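Local coordinates for solute-binding periplasmic protein of iron/siderophore ABC transporter (Yersinia pestis, PDB 6B2Y), which probably captures chelated iron in the periplasm and hands it to the membrane components of an ABC transporter, at residues 66-71 / 174-179; 108-113 / 126-131; 130-135 / 180-185; 205-210 / 353-358. One frame throughout, in Å; residues are numbered along the deposited sequence.

Interaction 1. Residues 66-71 / 174-179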
loop_
_atom_site.group_PDB
_atom_site.type_symbol
_atom_site.label_atom_id
_atom_site.label_comp_id
_atom_site.label_asym_id
_atom_site.label_seq_id
_atom_site.Cartn_x
_atom_site.Cartn_y
_atom_site.Cartn_z
ATOM N N PHE A 66 -2.295 6.649 7.429
ATOM C CA PHE A 66 -1.379 7.772 7.498
ATOM C C PHE A 66 -0.716 8.047 6.155
ATOM O O PHE A 66 -0.455 9.209 5.827
ATOM C CB PHE A 66 -0.322 7.510 8.570
ATOM C CG PHE A 66 0.784 8.527 8.581
ATOM C CD1 PHE A 66 0.527 9.840 8.931
ATOM C CD2 PHE A 66 2.078 8.169 8.228
ATOM C CE1 PHE A 66 1.540 10.783 8.935
ATOM C CE2 PHE A 66 3.092 9.111 8.230
ATOM C CZ PHE A 66 2.814 10.419 8.582
ATOM N N TYR A 67 -0.442 7.009 5.356
ATOM C CA TYR A 67 0.166 7.263 4.049
ATOM C C TYR A 67 -0.696 8.225 3.246
ATOM O O TYR A 67 -0.192 9.188 2.662
ATOM C CB TYR A 67 0.358 5.970 3.257
ATOM C CG TYR A 67 1.136 4.878 3.939
ATOM C CD1 TYR A 67 2.342 5.131 4.607
ATOM C CD2 TYR A 67 0.677 3.563 3.888
ATOM C CE1 TYR A 67 3.045 4.092 5.219
ATOM C CE2 TYR A 67 1.367 2.534 4.501
ATOM C CZ TYR A 67 2.550 2.809 5.163
ATOM O OH TYR A 67 3.213 1.763 5.751
ATOM N N ALA A 68 -2.006 7.978 3.212
ATOM C CA ALA A 68 -2.889 8.830 2.421
ATOM C C ALA A 68 -2.972 10.227 3.008
ATOM O O ALA A 68 -2.913 11.223 2.275
ATOM C CB ALA A 68 -4.279 8.196 2.320
ATOM N N VAL A 69 -3.063 10.322 4.335
ATOM C CA VAL A 69 -3.184 11.624 4.980
ATOM C C VAL A 69 -1.897 12.424 4.822
ATOM O O VAL A 69 -1.947 13.649 4.641
ATOM C CB VAL A 69 -3.585 11.427 6.455
ATOM C CG1 VAL A 69 -3.442 12.732 7.263
ATOM C CG2 VAL A 69 -5.000 10.912 6.530
ATOM N N SER A 70 -0.740 11.752 4.826
ATOM C CA SER A 70 0.539 12.450 4.669
ATOM C C SER A 70 0.610 13.254 3.372
ATOM O O SER A 70 1.296 14.289 3.327
ATOM C CB SER A 70 1.697 11.453 4.726
ATOM O OG SER A 70 1.815 10.706 3.516
ATOM N N LEU A 71 -0.080 12.807 2.309
ATOM C CA LEU A 71 -0.038 13.526 1.037
ATOM C C LEU A 71 -0.753 14.867 1.087
ATOM O O LEU A 71 -0.576 15.679 0.170
ATOM C CB LEU A 71 -0.655 12.667 -0.075
ATOM C CG LEU A 71 0.082 11.351 -0.346
ATOM C CD1 LEU A 71 -0.764 10.443 -1.236
ATOM C CD2 LEU A 71 1.456 11.587 -0.970
ATOM N N PRO A 174 -10.661 8.563 -6.415
ATOM C CA PRO A 174 -11.822 8.986 -5.612
ATOM C C PRO A 174 -11.513 9.067 -4.127
ATOM O O PRO A 174 -11.985 9.994 -3.466
ATOM C CB PRO A 174 -12.867 7.909 -5.919
ATOM C CG PRO A 174 -12.570 7.497 -7.324
ATOM C CD PRO A 174 -11.026 7.481 -7.355
ATOM N N SER A 175 -10.755 8.105 -3.575
ATOM C CA SER A 175 -10.465 8.158 -2.141
ATOM C C SER A 175 -9.665 9.406 -1.788
ATOM O O SER A 175 -9.879 10.015 -0.733
ATOM C CB SER A 175 -9.697 6.911 -1.701
ATOM O OG SER A 175 -10.522 5.762 -1.748
ATOM N N MET A 176 -8.721 9.796 -2.650
ATOM C CA MET A 176 -7.944 11.001 -2.356
ATOM C C MET A 176 -8.792 12.261 -2.478
ATOM O O MET A 176 -8.627 13.197 -1.689
ATOM C CB MET A 176 -6.718 11.104 -3.278
ATOM C CG MET A 176 -5.608 10.077 -3.036
ATOM S SD MET A 176 -5.024 10.052 -1.316
ATOM C CE MET A 176 -4.494 11.765 -1.153
ATOM N N ARG A 177 -9.711 12.324 -3.456
ATOM C CA ARG A 177 -10.581 13.496 -3.519
ATOM C C ARG A 177 -11.447 13.583 -2.267
ATOM O O ARG A 177 -11.581 14.661 -1.663
ATOM C CB ARG A 177 -11.467 13.461 -4.776
ATOM C CG ARG A 177 -12.376 14.710 -4.884
ATOM C CD ARG A 177 -13.153 14.781 -6.225
ATOM N NE ARG A 177 -12.234 14.829 -7.363
ATOM C CZ ARG A 177 -11.938 13.772 -8.119
ATOM N NH1 ARG A 177 -12.501 12.595 -7.888
ATOM N NH2 ARG A 177 -11.066 13.886 -9.111
ATOM N N LEU A 178 -12.009 12.447 -1.846
ATOM C CA LEU A 178 -12.827 12.396 -0.636
ATOM C C LEU A 178 -12.049 12.848 0.602
ATOM O O LEU A 178 -12.575 13.596 1.443
ATOM C CB LEU A 178 -13.355 10.973 -0.444
ATOM C CG LEU A 178 -13.904 10.606 0.930
ATOM C CD1 LEU A 178 -15.232 11.332 1.135
ATOM C CD2 LEU A 178 -14.112 9.098 0.942
ATOM N N LEU A 179 -10.818 12.360 0.768
ATOM C CA LEU A 179 -9.996 12.808 1.892
ATOM C C LEU A 179 -9.720 14.305 1.811
ATOM O O LEU A 179 -9.745 15.004 2.835
ATOM C CB LEU A 179 -8.674 12.034 1.934
ATOM C CG LEU A 179 -8.787 10.622 2.503
ATOM C CD1 LEU A 179 -7.465 9.836 2.393
ATOM C CD2 LEU A 179 -9.278 10.665 3.955
#

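Interaction 2. Residues 108-113 / 126-131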
loop_
_atom_site.group_PDB
_atom_site.type_symbol
_atom_site.label_atom_id
_atom_site.label_comp_id
_atom_site.label_asym_id
_atom_site.label_seq_id
_atom_site.Cartn_x
_atom_site.Cartn_y
_atom_site.Cartn_z
ATOM N N GLN A 108 3.988 10.795 21.195
ATOM C CA GLN A 108 2.869 11.266 21.993
ATOM C C GLN A 108 1.518 10.935 21.379
ATOM O O GLN A 108 0.492 11.118 22.039
ATOM C CB GLN A 108 2.988 12.776 22.208
ATOM C CG GLN A 108 4.279 13.196 22.902
ATOM C CD GLN A 108 4.511 12.456 24.203
ATOM O OE1 GLN A 108 3.723 12.576 25.144
ATOM N NE2 GLN A 108 5.591 11.672 24.263
ATOM N N ILE A 109 1.478 10.441 20.146
ATOM C CA ILE A 109 0.190 10.110 19.542
ATOM C C ILE A 109 -0.302 8.807 20.161
ATOM O O ILE A 109 0.409 7.790 20.102
ATOM C CB ILE A 109 0.296 10.012 18.010
ATOM C CG1 ILE A 109 0.814 11.343 17.445
ATOM C CG2 ILE A 109 -1.055 9.632 17.414
ATOM C CD1 ILE A 109 1.018 11.373 15.941
ATOM N N PRO A 110 -1.482 8.798 20.778
ATOM C CA PRO A 110 -1.975 7.573 21.421
ATOM C C PRO A 110 -2.364 6.513 20.404
ATOM O O PRO A 110 -2.825 6.813 19.298
ATOM C CB PRO A 110 -3.206 8.045 22.206
ATOM C CG PRO A 110 -3.147 9.549 22.206
ATOM C CD PRO A 110 -2.355 9.958 21.016
ATOM N N LEU A 111 -2.185 5.254 20.801
ATOM C CA LEU A 111 -2.545 4.116 19.968
ATOM C C LEU A 111 -3.886 3.563 20.418
ATOM O O LEU A 111 -4.173 3.509 21.614
ATOM C CB LEU A 111 -1.486 3.015 20.036
ATOM C CG LEU A 111 -0.394 3.126 18.979
ATOM C CD1 LEU A 111 0.630 4.191 19.389
ATOM C CD2 LEU A 111 0.270 1.784 18.775
ATOM N N ILE A 112 -4.706 3.165 19.450
ATOM C CA ILE A 112 -6.030 2.615 19.699
ATOM C C ILE A 112 -6.138 1.274 18.981
ATOM O O ILE A 112 -5.496 1.053 17.948
ATOM C CB ILE A 112 -7.132 3.589 19.220
ATOM C CG1 ILE A 112 -7.176 3.619 17.692
ATOM C CG2 ILE A 112 -6.873 4.990 19.738
ATOM C CD1 ILE A 112 -7.984 4.748 17.113
ATOM N N GLY A 113 -6.925 0.357 19.545
ATOM C CA GLY A 113 -7.315 -0.849 18.829
ATOM C C GLY A 113 -6.780 -2.162 19.361
ATOM O O GLY A 113 -7.158 -3.218 18.826
ATOM N N LEU A 126 -12.130 7.304 24.451
ATOM C CA LEU A 126 -11.981 8.233 23.336
ATOM C C LEU A 126 -12.533 9.615 23.705
ATOM O O LEU A 126 -13.378 10.229 23.062
ATOM C CB LEU A 126 -12.559 7.689 22.056
ATOM C CG LEU A 126 -11.892 6.390 21.561
ATOM C CD1 LEU A 126 -10.404 6.378 21.742
ATOM C CD2 LEU A 126 -12.467 5.192 22.261
ATOM N N THR A 127 -11.951 10.047 24.825
ATOM C CA THR A 127 -11.818 11.415 25.288
ATOM C C THR A 127 -10.810 12.201 24.462
ATOM O O THR A 127 -10.348 13.266 24.905
ATOM C CB THR A 127 -11.377 11.391 26.750
ATOM O OG1 THR A 127 -9.964 11.156 26.803
ATOM C CG2 THR A 127 -12.069 10.254 27.488
ATOM N N LEU A 128 -10.442 11.690 23.285
ATOM C CA LEU A 128 -9.503 12.367 22.403
ATOM C C LEU A 128 -10.139 13.532 21.670
ATOM O O LEU A 128 -9.423 14.272 20.989
ATOM C CB LEU A 128 -8.910 11.403 21.367
ATOM C CG LEU A 128 -8.046 10.237 21.851
ATOM C CD1 LEU A 128 -7.006 10.723 22.840
ATOM C CD2 LEU A 128 -8.890 9.181 22.460
ATOM N N ASN A 129 -11.447 13.711 21.800
ATOM C CA ASN A 129 -12.182 14.771 21.120
ATOM C C ASN A 129 -11.912 14.794 19.615
ATOM O O ASN A 129 -11.528 15.837 19.065
ATOM C CB ASN A 129 -11.859 16.124 21.738
ATOM C CG ASN A 129 -12.260 16.201 23.182
ATOM O OD1 ASN A 129 -13.324 15.710 23.564
ATOM N ND2 ASN A 129 -11.407 16.801 24.005
ATOM N N PRO A 130 -12.086 13.674 18.918
ATOM C CA PRO A 130 -11.814 13.671 17.479
ATOM C C PRO A 130 -12.890 14.426 16.708
ATOM O O PRO A 130 -14.073 14.379 17.055
ATOM C CB PRO A 130 -11.804 12.179 17.129
ATOM C CG PRO A 130 -12.757 11.577 18.090
ATOM C CD PRO A 130 -12.642 12.382 19.368
ATOM N N ASP A 131 -12.450 15.153 15.668
ATOM C CA ASP A 131 -13.354 15.828 14.737
ATOM C C ASP A 131 -13.858 14.877 13.657
ATOM O O ASP A 131 -14.928 15.104 13.081
ATOM C CB ASP A 131 -12.645 17.001 14.038
ATOM C CG ASP A 131 -12.276 18.136 14.978
ATOM O OD1 ASP A 131 -13.014 18.372 15.958
ATOM O OD2 ASP A 131 -11.251 18.807 14.718
#

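Interaction 3. Residues 130-135 / 180-185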
loop_
_atom_site.group_PDB
_atom_site.type_symbol
_atom_site.label_atom_id
_atom_site.label_comp_id
_atom_site.label_asym_id
_atom_site.label_seq_id
_atom_site.Cartn_x
_atom_site.Cartn_y
_atom_site.Cartn_z
ATOM N N PRO A 130 -12.086 13.674 18.918
ATOM C CA PRO A 130 -11.814 13.671 17.479
ATOM C C PRO A 130 -12.890 14.426 16.708
ATOM O O PRO A 130 -14.073 14.379 17.055
ATOM C CB PRO A 130 -11.804 12.179 17.129
ATOM C CG PRO A 130 -12.757 11.577 18.090
ATOM C CD PRO A 130 -12.642 12.382 19.368
ATOM N N ASP A 131 -12.450 15.153 15.668
ATOM C CA ASP A 131 -13.354 15.828 14.737
ATOM C C ASP A 131 -13.858 14.877 13.657
ATOM O O ASP A 131 -14.928 15.104 13.081
ATOM C CB ASP A 131 -12.645 17.001 14.038
ATOM C CG ASP A 131 -12.276 18.136 14.978
ATOM O OD1 ASP A 131 -13.014 18.372 15.958
ATOM O OD2 ASP A 131 -11.251 18.807 14.718
ATOM N N ILE A 132 -13.093 13.832 13.359
ATOM C CA ILE A 132 -13.371 12.928 12.250
ATOM C C ILE A 132 -12.508 11.686 12.436
ATOM O O ILE A 132 -11.423 11.758 13.033
ATOM C CB ILE A 132 -13.086 13.621 10.901
ATOM C CG1 ILE A 132 -13.691 12.836 9.739
ATOM C CG2 ILE A 132 -11.580 13.842 10.705
ATOM C CD1 ILE A 132 -13.799 13.648 8.471
ATOM N N ALA A 133 -12.980 10.542 11.943
ATOM C CA ALA A 133 -12.215 9.301 11.936
ATOM C C ALA A 133 -12.268 8.688 10.541
ATOM O O ALA A 133 -13.288 8.787 9.856
ATOM C CB ALA A 133 -12.756 8.305 12.973
ATOM N N ILE A 134 -11.171 8.068 10.115
ATOM C CA ILE A 134 -11.068 7.505 8.768
ATOM C C ILE A 134 -10.826 6.008 8.888
ATOM O O ILE A 134 -9.981 5.581 9.687
ATOM C CB ILE A 134 -9.937 8.172 7.962
ATOM C CG1 ILE A 134 -10.076 9.701 7.997
ATOM C CG2 ILE A 134 -9.933 7.661 6.543
ATOM C CD1 ILE A 134 -8.830 10.434 7.551
ATOM N N PHE A 135 -11.571 5.214 8.113
ATOM C CA PHE A 135 -11.362 3.773 8.022
ATOM C C PHE A 135 -11.317 3.346 6.565
ATOM O O PHE A 135 -11.683 4.098 5.662
ATOM C CB PHE A 135 -12.472 2.976 8.716
ATOM C CG PHE A 135 -12.497 3.133 10.200
ATOM C CD1 PHE A 135 -13.060 4.261 10.779
ATOM C CD2 PHE A 135 -11.994 2.137 11.018
ATOM C CE1 PHE A 135 -13.098 4.401 12.149
ATOM C CE2 PHE A 135 -12.038 2.276 12.383
ATOM C CZ PHE A 135 -12.590 3.401 12.947
ATOM N N GLY A 180 -9.446 14.812 0.607
ATOM C CA GLY A 180 -9.219 16.241 0.454
ATOM C C GLY A 180 -10.430 17.061 0.851
ATOM O O GLY A 180 -10.301 18.130 1.446
ATOM N N LYS A 181 -11.629 16.565 0.531
ATOM C CA LYS A 181 -12.853 17.255 0.921
ATOM C C LYS A 181 -13.112 17.132 2.422
ATOM O O LYS A 181 -13.427 18.128 3.093
ATOM C CB LYS A 181 -14.027 16.707 0.102
ATOM C CG LYS A 181 -15.344 17.447 0.286
ATOM C CD LYS A 181 -16.374 17.006 -0.725
ATOM C CE LYS A 181 -17.664 17.782 -0.551
ATOM N NZ LYS A 181 -18.727 17.410 -1.540
ATOM N N ALA A 182 -12.984 15.918 2.969
ATOM C CA ALA A 182 -13.296 15.697 4.376
ATOM C C ALA A 182 -12.292 16.373 5.296
ATOM O O ALA A 182 -12.638 16.741 6.420
ATOM C CB ALA A 182 -13.336 14.199 4.681
ATOM N N LEU A 183 -11.048 16.531 4.855
ATOM C CA LEU A 183 -10.014 17.105 5.706
ATOM C C LEU A 183 -9.666 18.531 5.316
ATOM O O LEU A 183 -8.695 19.083 5.844
ATOM C CB LEU A 183 -8.762 16.237 5.673
ATOM C CG LEU A 183 -9.038 14.778 6.027
ATOM C CD1 LEU A 183 -7.796 13.939 5.912
ATOM C CD2 LEU A 183 -9.617 14.715 7.445
ATOM N N HIS A 184 -10.423 19.119 4.384
ATOM C CA HIS A 184 -10.260 20.511 3.975
ATOM C C HIS A 184 -8.854 20.768 3.429
ATOM O O HIS A 184 -8.195 21.750 3.765
ATOM C CB HIS A 184 -10.612 21.448 5.132
ATOM C CG HIS A 184 -11.998 21.248 5.640
ATOM N ND1 HIS A 184 -13.114 21.505 4.869
ATOM C CD2 HIS A 184 -12.458 20.795 6.829
ATOM C CE1 HIS A 184 -14.201 21.230 5.567
ATOM N NE2 HIS A 184 -13.830 20.785 6.754
ATOM N N ARG A 185 -8.404 19.873 2.555
ATOM C CA ARG A 185 -7.153 20.027 1.813
ATOM C C ARG A 185 -7.380 19.721 0.330
ATOM O O ARG A 185 -6.667 18.925 -0.285
ATOM C CB ARG A 185 -6.066 19.127 2.390
ATOM C CG ARG A 185 -5.734 19.424 3.847
ATOM C CD ARG A 185 -4.929 20.713 3.962
ATOM N NE ARG A 185 -4.412 20.907 5.318
ATOM C CZ ARG A 185 -5.124 21.411 6.323
ATOM N NH1 ARG A 185 -6.382 21.760 6.128
ATOM N NH2 ARG A 185 -4.579 21.556 7.530
#

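Interaction 4. Residues 205-210 / 353-358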
loop_
_atom_site.group_PDB
_atom_site.type_symbol
_atom_site.label_atom_id
_atom_site.label_comp_id
_atom_site.label_asym_id
_atom_site.label_seq_id
_atom_site.Cartn_x
_atom_site.Cartn_y
_atom_site.Cartn_z
ATOM N N ASP A 205 0.019 4.488 -21.453
ATOM C CA ASP A 205 0.306 4.930 -22.821
ATOM C C ASP A 205 0.875 3.777 -23.641
ATOM O O ASP A 205 0.552 3.624 -24.828
ATOM C CB ASP A 205 1.299 6.102 -22.816
ATOM C CG ASP A 205 0.648 7.476 -22.545
ATOM O OD1 ASP A 205 -0.582 7.590 -22.353
ATOM O OD2 ASP A 205 1.409 8.467 -22.526
ATOM N N ILE A 206 1.713 2.952 -23.014
ATOM C CA ILE A 206 2.320 1.789 -23.660
ATOM C C ILE A 206 1.474 0.534 -23.478
ATOM O O ILE A 206 1.220 -0.201 -24.439
ATOM C CB ILE A 206 3.756 1.572 -23.118
ATOM C CG1 ILE A 206 4.687 2.677 -23.614
ATOM C CG2 ILE A 206 4.272 0.200 -23.522
ATOM C CD1 ILE A 206 6.064 2.672 -22.971
ATOM N N THR A 207 1.037 0.225 -22.251
ATOM C CA THR A 207 0.394 -1.069 -22.034
ATOM C C THR A 207 -1.041 -1.145 -22.561
ATOM O O THR A 207 -1.554 -2.260 -22.727
ATOM C CB THR A 207 0.401 -1.447 -20.547
ATOM O OG1 THR A 207 -0.289 -0.436 -19.807
ATOM C CG2 THR A 207 1.854 -1.580 -20.013
ATOM N N ASN A 208 -1.700 -0.009 -22.825
ATOM C CA ASN A 208 -3.034 -0.066 -23.432
ATOM C C ASN A 208 -3.010 -0.779 -24.783
ATOM O O ASN A 208 -3.985 -1.454 -25.147
ATOM C CB ASN A 208 -3.613 1.343 -23.612
ATOM C CG ASN A 208 -4.174 1.936 -22.318
ATOM O OD1 ASN A 208 -4.443 1.222 -21.357
ATOM N ND2 ASN A 208 -4.354 3.257 -22.304
ATOM N N LYS A 209 -1.911 -0.649 -25.536
ATOM C CA LYS A 209 -1.835 -1.159 -26.907
ATOM C C LYS A 209 -1.369 -2.603 -27.011
ATOM O O LYS A 209 -1.407 -3.173 -28.105
ATOM C CB LYS A 209 -0.900 -0.281 -27.745
ATOM C CG LYS A 209 -1.109 1.208 -27.561
ATOM C CD LYS A 209 -2.312 1.697 -28.342
ATOM C CE LYS A 209 -2.621 3.157 -28.017
ATOM N NZ LYS A 209 -1.719 4.126 -28.706
ATOM N N ILE A 210 -0.923 -3.213 -25.919
ATOM C CA ILE A 210 -0.335 -4.553 -25.994
ATOM C C ILE A 210 -1.440 -5.596 -26.115
ATOM O O ILE A 210 -2.324 -5.663 -25.251
ATOM C CB ILE A 210 0.555 -4.839 -24.780
ATOM C CG1 ILE A 210 1.758 -3.896 -24.773
ATOM C CG2 ILE A 210 0.981 -6.290 -24.776
ATOM C CD1 ILE A 210 2.573 -3.963 -23.515
ATOM N N GLU A 353 12.485 -3.250 -22.164
ATOM C CA GLU A 353 12.865 -2.466 -23.333
ATOM C C GLU A 353 11.980 -1.234 -23.488
ATOM O O GLU A 353 12.474 -0.112 -23.648
ATOM C CB GLU A 353 12.791 -3.354 -24.578
ATOM C CG GLU A 353 12.839 -2.604 -25.896
ATOM C CD GLU A 353 13.867 -3.175 -26.850
ATOM O OE1 GLU A 353 14.433 -2.396 -27.647
ATOM O OE2 GLU A 353 14.106 -4.404 -26.806
ATOM N N GLN A 354 10.662 -1.425 -23.423
ATOM C CA GLN A 354 9.727 -0.335 -23.666
ATOM C C GLN A 354 9.726 0.700 -22.550
ATOM O O GLN A 354 9.314 1.843 -22.782
ATOM C CB GLN A 354 8.334 -0.924 -23.872
ATOM C CG GLN A 354 8.395 -2.281 -24.567
ATOM C CD GLN A 354 7.078 -2.692 -25.187
ATOM O OE1 GLN A 354 6.292 -1.848 -25.635
ATOM N NE2 GLN A 354 6.826 -3.999 -25.221
ATOM N N PHE A 355 10.199 0.344 -21.359
ATOM C CA PHE A 355 10.226 1.255 -20.222
ATOM C C PHE A 355 11.657 1.552 -19.786
ATOM O O PHE A 355 11.941 1.722 -18.597
ATOM C CB PHE A 355 9.410 0.695 -19.059
ATOM C CG PHE A 355 7.920 0.680 -19.321
ATOM C CD1 PHE A 355 7.194 1.862 -19.340
ATOM C CD2 PHE A 355 7.259 -0.515 -19.544
ATOM C CE1 PHE A 355 5.835 1.851 -19.586
ATOM C CE2 PHE A 355 5.902 -0.538 -19.784
ATOM C CZ PHE A 355 5.190 0.647 -19.806
ATOM N N ALA A 356 12.584 1.640 -20.747
ATOM C CA ALA A 356 13.960 1.990 -20.403
ATOM C C ALA A 356 14.068 3.426 -19.900
ATOM O O ALA A 356 14.896 3.722 -19.033
ATOM C CB ALA A 356 14.871 1.771 -21.611
ATOM N N ASP A 357 13.227 4.322 -20.406
ATOM C CA ASP A 357 13.240 5.720 -20.000
ATOM C C ASP A 357 12.485 5.979 -18.698
ATOM O O ASP A 357 12.534 7.105 -18.188
ATOM C CB ASP A 357 12.647 6.580 -21.121
ATOM C CG ASP A 357 11.239 6.133 -21.523
ATOM O OD1 ASP A 357 10.318 6.983 -21.504
ATOM O OD2 ASP A 357 11.051 4.934 -21.852
ATOM N N LEU A 358 11.797 4.980 -18.151
ATOM C CA LEU A 358 10.969 5.144 -16.961
ATOM C C LEU A 358 11.763 4.737 -15.728
ATOM O O LEU A 358 12.303 3.631 -15.675
ATOM C CB LEU A 358 9.694 4.305 -17.078
ATOM C CG LEU A 358 8.725 4.287 -15.883
ATOM C CD1 LEU A 358 8.194 5.670 -15.667
ATOM C CD2 LEU A 358 7.598 3.293 -16.108
#

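Interaction 1. Residues 66-71 / 174-179
The methyl of Ala68 points toward the helix carrying residues 174-179 and is received by two side chains one turn apart: its CB lies 3.6 Å from CD1 of Leu179 and 4.1 Å from SD of Met176. Leu179 meets it with one branch tip, whereas Met176 reaches it by a detour. The methionine leaves its backbone pointing past the short helix, then folds at chi2 (-54°) and again at chi3 (-58°), so that the thioether curls round beside Ala68 and the terminal methyl is carried on toward Leu71. There CE comes to 4.0 Å from CD1 of Leu71, the two side chains crossing at about a right angle, so that the sulfur end works at two positions of the short helix. CE also lies 3.8 Å from the carbonyl O of Ala68, an atom already engaged by the backbone N of Leu71 at 3.2 Å. Around this group, Leu179 leans on Val162 and Ile134 of the parallel sheet, Phe164 touches Ala68, and Leu71 also touches Tyr192 of helix 186-207. The polar groups of the short helix look elsewhere: OG of Ser70 bonds to O of Tyr67 at 2.7 Å and also to Tyr338 OH. What joins the two helices is therefore buried van der Waals contact between methyls, methylenes and a polarisable sulfur, set by shape and burial rather than by directional bonds.

Interaction 2. Residues 108-113 / 126-131
Pro110 and Leu128 lie alongside each other, pointing opposite ways, and CG, the corner of the proline ring displaced by its exo pucker, comes 4.1 Å from CD1 of Leu128. In Leu128 the side chain sets off with CG anti to the carbonyl carbon, but its second torsion is the less usual one: at chi2 -48° neither methyl is anti to CA, and the two straddle the CA-CB bond. CD1 is the branch that turns to the proline. Two residues on in one segment and two back in the other, Ile112 meets Leu126 in a separate, looser touch, with CG2 of Ile112 4.3 Å from CD1 of Leu126. The isoleucine has its longer branch between the backbone N and the carbonyl carbon (chi1 72°), which leaves the CG2 methyl beside the backbone N to make the approach. Leu126 has the same kind of folded tip as Leu128 (chi2 -40°). Only about 102 Å² is buried in all, and each pair is a light apolar touch. Residues 111-112 form a weakly bonded strand at one edge of the parallel sheet, and both Pro110 and Ile112 bond through their backbones to Trp84 of strand 81-85. Helix 147-154 supplies Leu148 against Ile112 and Gln151 against Leu126, while Arg57, just before strand 58-60, bonds to Leu128 O as the loop heads into strand 132-136.

Interaction 3. Residues 130-135 / 180-185
Strand 132-135 runs past the C-terminal end of helix 168-182 with Ile132 and Ala182 as the nearest pair, their CA atoms 8.3 Å apart. Ile132 and Ile134, alternate residues of the strand, both send their side chains toward the helix. Ile132 splits its two arms: with CG1 anti to the backbone N (chi1 -166°), CD1 reaches 3.9 Å from CB of Ala182, while the CG2 methyl lies 3.9 Å from CD2 of Leu183. The Ile132 and Leu183 side chains cross obliquely, but Ile134 and Leu183 meet tip to tip, with CD1 of the isoleucine 4.0 Å from CD1 of the leucine. Leu183 thus gives one methyl to each isoleucine. Ala133, between them, faces the other way, onto Leu152 of helix 147-154. This is the layered packing of a three-layer alpha/beta lobe: strand 132-136, helix 147-154 and strand 159-162 form a beta-alpha-beta crossover on one side of the sheet, and helix 168-182 covers the other, where Ile58 of the adjacent strand also touches Leu183. The helix ends in a Schellman motif. Arg185 N bonds to Gly180 O at 2.8 Å and His184 N weakly to Lys181 O, with His184 in left-handed conformation. The arginine side chain then turns back, NH1 donating to its neighbour's carbonyl, His184 O, at 3.0 Å, from above the carbonyl plane but with that oxygen in the guanidinium plane. Ala182 O, buried beside CD1 of Ile132, has no hydrogen-bonding partner in the model, whereas Leu183 O receives Arg80 NH1.

Interaction 4. Residues 205-210 / 353-358
OG1 of Thr207, a residue whose methyl meets the ring of Phe355, shares or alternates its single proton between two backbone carbonyls, Gln245 O, the stronger partner, and Val203 O in its own helix. With the hydroxyl lodged between the backbone N and the carbonyl carbon (chi1 59°), the methyl CG2 is turned to the aromatic: it sits at the ring edge, close to its plane, 4.0 Å from CZ of Phe355. Ile206 does most of the touching. It and the phenylalanine approach head-on, CD1 standing oblique to the ring, 3.5 Å from CE1 of Phe355, and CB 3.7 Å from CZ of the same ring. The two ends of Ile206 also rest on Gln354. CD1 is 3.4 Å from the backbone O of Gln354, and CG2 lies 3.6 Å from OE1 of that side chain, which runs on extended beyond CG at a slant to the isoleucine. These are carbon-to-oxygen contacts, made in a partly exposed place. Gln354 and Phe355 are the middle residues of a type I turn from Glu353 to Ala356, closed by a weak bond from Ala356 N to Glu353 O. The contact thus ties the C-terminal end of the long helix 186-207 to the loop between helices 340-350 and 360-371, where Ala347 touches Phe355 and Lys348 bonds through NZ to Phe355 O and Leu358 O.

In the fold
Interactions 1 and 3 form one continuous apolar layer on helix 168-182, their centres 9 Å apart: Leu179 CD2 lies 3.6 Å from Ile134 CD1, and Val69 CG2 is 4.0 Å from that same Ile134 atom. Interaction 2 joins interaction 3 through the shared Pro130 and Asp131, and both reach the parallel sheet of the N-terminal lobe. Interaction 4 stands apart, its centre about 46 Å from that of interaction 2, at the far end of helix 186-207, which probably links the two lobes as in other class III binding proteins. The chelate is absent from this apo model; a sodium ion lies about 7 Å from the Leu71 side chain.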